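Local coordinates for periplasmic divalent cation tolerance protein (Xylella fastidiosa, PDB 2NUH), which belongs to the CutA family of divalent cation tolerance proteins and may bind copper ions, although its precise function is not established, at residues A[60-63]-A[64-68]; A[95-98]-A[99-103]. All coordinates share one frame; numbering follows the deposited sequence.

Contact 1. Residues A[60-63]-A[64-68]; sequences IKTN and AVHVN
The turn that leads from strand 50-63 into helix 67-77 is held by Asn63 and His66, in the ferredoxin-like fold of the CutA family. Asn63 brackets this turn with its backbone O and its side-chain OD1. The side-chain oxygen accepts the ring N-H of His66, with Asn63 OD1 and His66 ND1 2.7 Å apart and an N-H...O angle of 165°. The oxygen lies at the ring edge, almost exactly in the imidazole plane. The amide and ring planes are only 25° apart. The geometry is consistent with a proton on ND1. Asn63 CG sits between its backbone N and carbonyl carbon (chi1 65°), which folds the amide back over the turn. The backbone adds a second tie, from His66 N to Asn63 O at 2.9 Å. Here the donor stands above the carbonyl plane. A weak third bond runs from His66 N to Asn63 OD1, 3.2 Å apart. The other end of the Asn63 amide, ND2, bonds Asn102 and Asp106 near the end of the modelled chain. Engagement of both ends probably holds the amide in one orientation. Thr62 OG1 bonds the carbonyl of Leu30 and also packs on His66 CB at 3.2 Å. The other branch, the methyl Thr62 CG2, meets Val67 CG2 at 4.0 Å.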
loop_
_atom_site.group_PDB
_atom_site.type_symbol
_atom_site.label_atom_id
_atom_site.label_comp_id
_atom_site.label_asym_id
_atom_site.label_seq_id
_atom_site.Cartn_x
_atom_site.Cartn_y
_atom_site.Cartn_z
ATOM N N ILE A 60 -3.230 -1.132 1.079
ATOM C CA ILE A 60 -2.482 -1.916 2.041
ATOM C C ILE A 60 -3.144 -1.760 3.384
ATOM O O ILE A 60 -3.318 -0.646 3.856
ATOM C CB ILE A 60 -1.050 -1.406 2.108
ATOM C CG1 ILE A 60 -0.380 -1.622 0.762
ATOM C CG2 ILE A 60 -0.268 -2.132 3.179
ATOM C CD1 ILE A 60 0.776 -0.682 0.511
ATOM N N LYS A 61 -3.509 -2.875 4.010
ATOM C CA LYS A 61 -4.187 -2.812 5.296
ATOM C C LYS A 61 -3.185 -3.155 6.379
ATOM O O LYS A 61 -2.595 -4.221 6.377
ATOM C CB LYS A 61 -5.352 -3.797 5.341
ATOM C CG LYS A 61 -6.674 -3.260 4.806
ATOM C CD LYS A 61 -6.725 -3.203 3.302
ATOM C CE LYS A 61 -6.981 -4.564 2.695
ATOM N NZ LYS A 61 -6.884 -4.503 1.224
ATOM N N THR A 62 -2.999 -2.246 7.316
ATOM C CA THR A 62 -2.011 -2.458 8.346
ATOM C C THR A 62 -2.504 -1.772 9.604
ATOM O O THR A 62 -3.663 -1.399 9.681
ATOM C CB THR A 62 -0.617 -1.966 7.880
ATOM O OG1 THR A 62 0.377 -2.342 8.844
ATOM C CG2 THR A 62 -0.593 -0.470 7.643
ATOM N N ASN A 63 -1.643 -1.620 10.594
ATOM C CA ASN A 63 -2.024 -0.878 11.778
ATOM C C ASN A 63 -1.009 0.193 12.100
ATOM O O ASN A 63 0.039 0.272 11.463
ATOM C CB ASN A 63 -2.288 -1.817 12.969
ATOM C CG ASN A 63 -1.054 -2.555 13.430
ATOM O OD1 ASN A 63 0.057 -2.235 13.020
ATOM N ND2 ASN A 63 -1.239 -3.554 14.290
ATOM N N ALA A 64 -1.319 1.011 13.095
ATOM C CA ALA A 64 -0.527 2.182 13.401
ATOM C C ALA A 64 0.911 1.805 13.650
ATOM O O ALA A 64 1.814 2.485 13.183
ATOM C CB ALA A 64 -1.091 2.902 14.625
ATOM N N VAL A 65 1.132 0.721 14.389
ATOM C CA VAL A 65 2.502 0.404 14.774
ATOM C C VAL A 65 3.317 -0.104 13.593
ATOM O O VAL A 65 4.542 -0.154 13.670
ATOM C CB VAL A 65 2.603 -0.534 15.995
ATOM C CG1 VAL A 65 1.914 0.101 17.199
ATOM C CG2 VAL A 65 2.065 -1.914 15.697
ATOM N N HIS A 66 2.648 -0.457 12.497
ATOM C CA HIS A 66 3.368 -0.936 11.315
ATOM C C HIS A 66 3.341 0.007 10.133
ATOM O O HIS A 66 3.951 -0.288 9.116
ATOM C CB HIS A 66 2.834 -2.289 10.849
ATOM C CG HIS A 66 3.115 -3.396 11.801
ATOM N ND1 HIS A 66 2.273 -3.702 12.848
ATOM C CD2 HIS A 66 4.146 -4.267 11.875
ATOM C CE1 HIS A 66 2.777 -4.714 13.531
ATOM N NE2 HIS A 66 3.911 -5.080 12.959
ATOM N N VAL A 67 2.628 1.123 10.249
ATOM C CA VAL A 67 2.504 2.034 9.119
ATOM C C VAL A 67 3.856 2.456 8.559
ATOM O O VAL A 67 4.088 2.354 7.355
ATOM C CB VAL A 67 1.680 3.274 9.485
ATOM C CG1 VAL A 67 1.857 4.378 8.446
ATOM C CG2 VAL A 67 0.225 2.899 9.608
ATOM N N ASN A 68 4.755 2.927 9.421
ATOM C CA ASN A 68 6.026 3.423 8.937
ATOM C C ASN A 68 6.827 2.311 8.317
ATOM O O ASN A 68 7.430 2.507 7.279
ATOM C CB ASN A 68 6.827 4.047 10.064
ATOM C CG ASN A 68 6.204 5.310 10.577
ATOM O OD1 ASN A 68 5.182 5.770 10.062
ATOM N ND2 ASN A 68 6.797 5.874 11.614
#

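Contact 2. Residues A[95-98]-A[99-103]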
loop_
_atom_site.group_PDB
_atom_site.type_symbol
_atom_site.label_atom_id
_atom_site.label_comp_id
_atom_site.label_asym_id
_atom_site.label_seq_id
_atom_site.Cartn_x
_atom_site.Cartn_y
_atom_site.Cartn_z
ATOM N N PRO A 95 -15.440 -5.386 14.091
ATOM C CA PRO A 95 -14.445 -5.654 15.125
ATOM C C PRO A 95 -13.542 -6.844 14.849
ATOM O O PRO A 95 -12.331 -6.733 15.014
ATOM C CB PRO A 95 -15.308 -5.871 16.375
ATOM C CG PRO A 95 -16.504 -5.002 16.115
ATOM C CD PRO A 95 -16.792 -5.197 14.651
ATOM N N GLU A 96 -14.101 -7.965 14.413
ATOM C CA GLU A 96 -13.277 -9.145 14.173
ATOM C C GLU A 96 -12.306 -8.897 13.033
ATOM O O GLU A 96 -11.230 -9.493 12.984
ATOM C CB GLU A 96 -14.145 -10.366 13.853
ATOM C CG GLU A 96 -13.436 -11.706 13.996
ATOM C CD GLU A 96 -14.208 -12.884 13.408
ATOM O OE1 GLU A 96 -15.395 -12.725 13.042
ATOM O OE2 GLU A 96 -13.616 -13.988 13.322
ATOM N N TYR A 97 -12.684 -8.016 12.114
ATOM C CA TYR A 97 -11.792 -7.728 11.000
ATOM C C TYR A 97 -10.619 -6.869 11.454
ATOM O O TYR A 97 -9.471 -7.139 11.102
ATOM C CB TYR A 97 -12.539 -7.078 9.835
ATOM C CG TYR A 97 -11.629 -6.863 8.662
ATOM C CD1 TYR A 97 -11.210 -7.935 7.891
ATOM C CD2 TYR A 97 -11.156 -5.602 8.362
ATOM C CE1 TYR A 97 -10.354 -7.750 6.827
ATOM C CE2 TYR A 97 -10.302 -5.411 7.301
ATOM C CZ TYR A 97 -9.913 -6.488 6.547
ATOM O OH TYR A 97 -9.055 -6.296 5.496
ATOM N N LEU A 98 -10.897 -5.851 12.259
ATOM C CA LEU A 98 -9.830 -5.030 12.816
ATOM C C LEU A 98 -8.922 -5.881 13.685
ATOM O O LEU A 98 -7.693 -5.749 13.627
ATOM C CB LEU A 98 -10.413 -3.886 13.624
ATOM C CG LEU A 98 -11.370 -2.958 12.882
ATOM C CD1 LEU A 98 -12.004 -2.018 13.893
ATOM C CD2 LEU A 98 -10.688 -2.168 11.774
ATOM N N THR A 99 -9.511 -6.783 14.465
ATOM C CA THR A 99 -8.716 -7.673 15.302
ATOM C C THR A 99 -7.838 -8.569 14.438
ATOM O O THR A 99 -6.666 -8.784 14.744
ATOM C CB THR A 99 -9.613 -8.504 16.238
ATOM O OG1 THR A 99 -10.232 -7.610 17.168
ATOM C CG2 THR A 99 -8.805 -9.556 17.006
ATOM N N TRP A 100 -8.397 -9.088 13.351
ATOM C CA TRP A 100 -7.625 -9.936 12.446
ATOM C C TRP A 100 -6.415 -9.199 11.853
ATOM O O TRP A 100 -5.307 -9.738 11.824
ATOM C CB TRP A 100 -8.523 -10.506 11.345
ATOM C CG TRP A 100 -7.760 -11.239 10.309
ATOM C CD1 TRP A 100 -7.307 -12.530 10.374
ATOM C CD2 TRP A 100 -7.326 -10.722 9.050
ATOM N NE1 TRP A 100 -6.621 -12.847 9.222
ATOM C CE2 TRP A 100 -6.620 -11.756 8.392
ATOM C CE3 TRP A 100 -7.471 -9.487 8.409
ATOM C CZ2 TRP A 100 -6.055 -11.586 7.120
ATOM C CZ3 TRP A 100 -6.905 -9.318 7.142
ATOM C CH2 TRP A 100 -6.209 -10.364 6.517
ATOM N N ILE A 101 -6.614 -7.962 11.414
ATOM C CA ILE A 101 -5.502 -7.188 10.876
ATOM C C ILE A 101 -4.411 -7.134 11.915
ATOM O O ILE A 101 -3.250 -7.423 11.624
ATOM C CB ILE A 101 -5.933 -5.767 10.492
ATOM C CG1 ILE A 101 -6.794 -5.828 9.237
ATOM C CG2 ILE A 101 -4.699 -4.871 10.256
ATOM C CD1 ILE A 101 -7.435 -4.525 8.883
ATOM N N ASN A 102 -4.801 -6.804 13.141
ATOM C CA ASN A 102 -3.832 -6.612 14.202
ATOM C C ASN A 102 -3.140 -7.898 14.579
ATOM O O ASN A 102 -1.927 -7.905 14.770
ATOM C CB ASN A 102 -4.488 -5.976 15.427
ATOM C CG ASN A 102 -4.720 -4.497 15.245
ATOM O OD1 ASN A 102 -3.796 -3.759 14.931
ATOM N ND2 ASN A 102 -5.955 -4.050 15.448
ATOM N N THR A 103 -3.901 -8.986 14.686
ATOM C CA THR A 103 -3.318 -10.259 15.107
ATOM C C THR A 103 -2.413 -10.852 14.034
ATOM O O THR A 103 -1.466 -11.577 14.343
ATOM C CB THR A 103 -4.378 -11.279 15.551
ATOM O OG1 THR A 103 -5.290 -11.527 14.478
ATOM C CG2 THR A 103 -5.143 -10.745 16.753
#
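Tyr97, Trp100 and Ile101 make a local side-chain cluster along helix 95-105, the last helix of the chain, on the surface about 18 Å from the chain centre to the centre of the contact. The Tyr97 ring touches both partners, through CE1 and CE2. Its CE1 carbon approaches Trp100 CE3 at 3.7 Å. Ile101 comes over a face of the phenol ring: CG1 lies above it, and the terminal methyl Ile101 CD1 is 3.4 Å from Tyr97 CE2, a close contact. Both aromatic side chains leave the helix with CG anti to the backbone N (chi1 -177° for Tyr97 and 173° for Trp100), and this brings the two rings side by side. The Tyr97 ring and the six-membered ring of Trp100 have planes 29° apart. Their centroids are 5.6 Å apart, so the rings are slid past each other and barely overlap.

The framework is a regular alpha-helix with i to i+4 backbone bonds. Thr99 N donates to Pro95 O, Trp100 N to Glu96 O, Ile101 N to Tyr97 O and Asn102 N to Leu98 O. The first of these is 2.9 Å long between Thr99 N and Pro95 O. In the CutA fold this helix packs against the sheet: Leu98 and Ile101 reach Val5 on strand 5-12. Trp100 and Ile101 also rest on Ala32, which is in a loop. Ile101 is buried; it touches the Tyr97 ring as well as Val5 and Ala32.

Asn102 turns its amide back along the helix. Its OD1 is bonded to Asn63 ND2, and its own ND2 lies 3.0 Å from Leu98 O.

Contact 1 comes first along the chain and closes before contact 2 opens. Their centres are about 12 Å apart, on the same side of the chain's centre. Contact 1 spans the end of strand 50-63 and the start of helix 67-77. Contact 2 lies within helix 95-105. They meet directly: Asn63 ND2 and Asn102 OD1 are 2.6 Å apart in a probable hydrogen bond. Packing contacts add to it: Thr62 O lies 3.7 Å from Ile101 CG2, and Lys61 CE 3.9 Å from Tyr97 OH. The C-terminal helix is thus tied to the end of a central strand and to the turn that follows it.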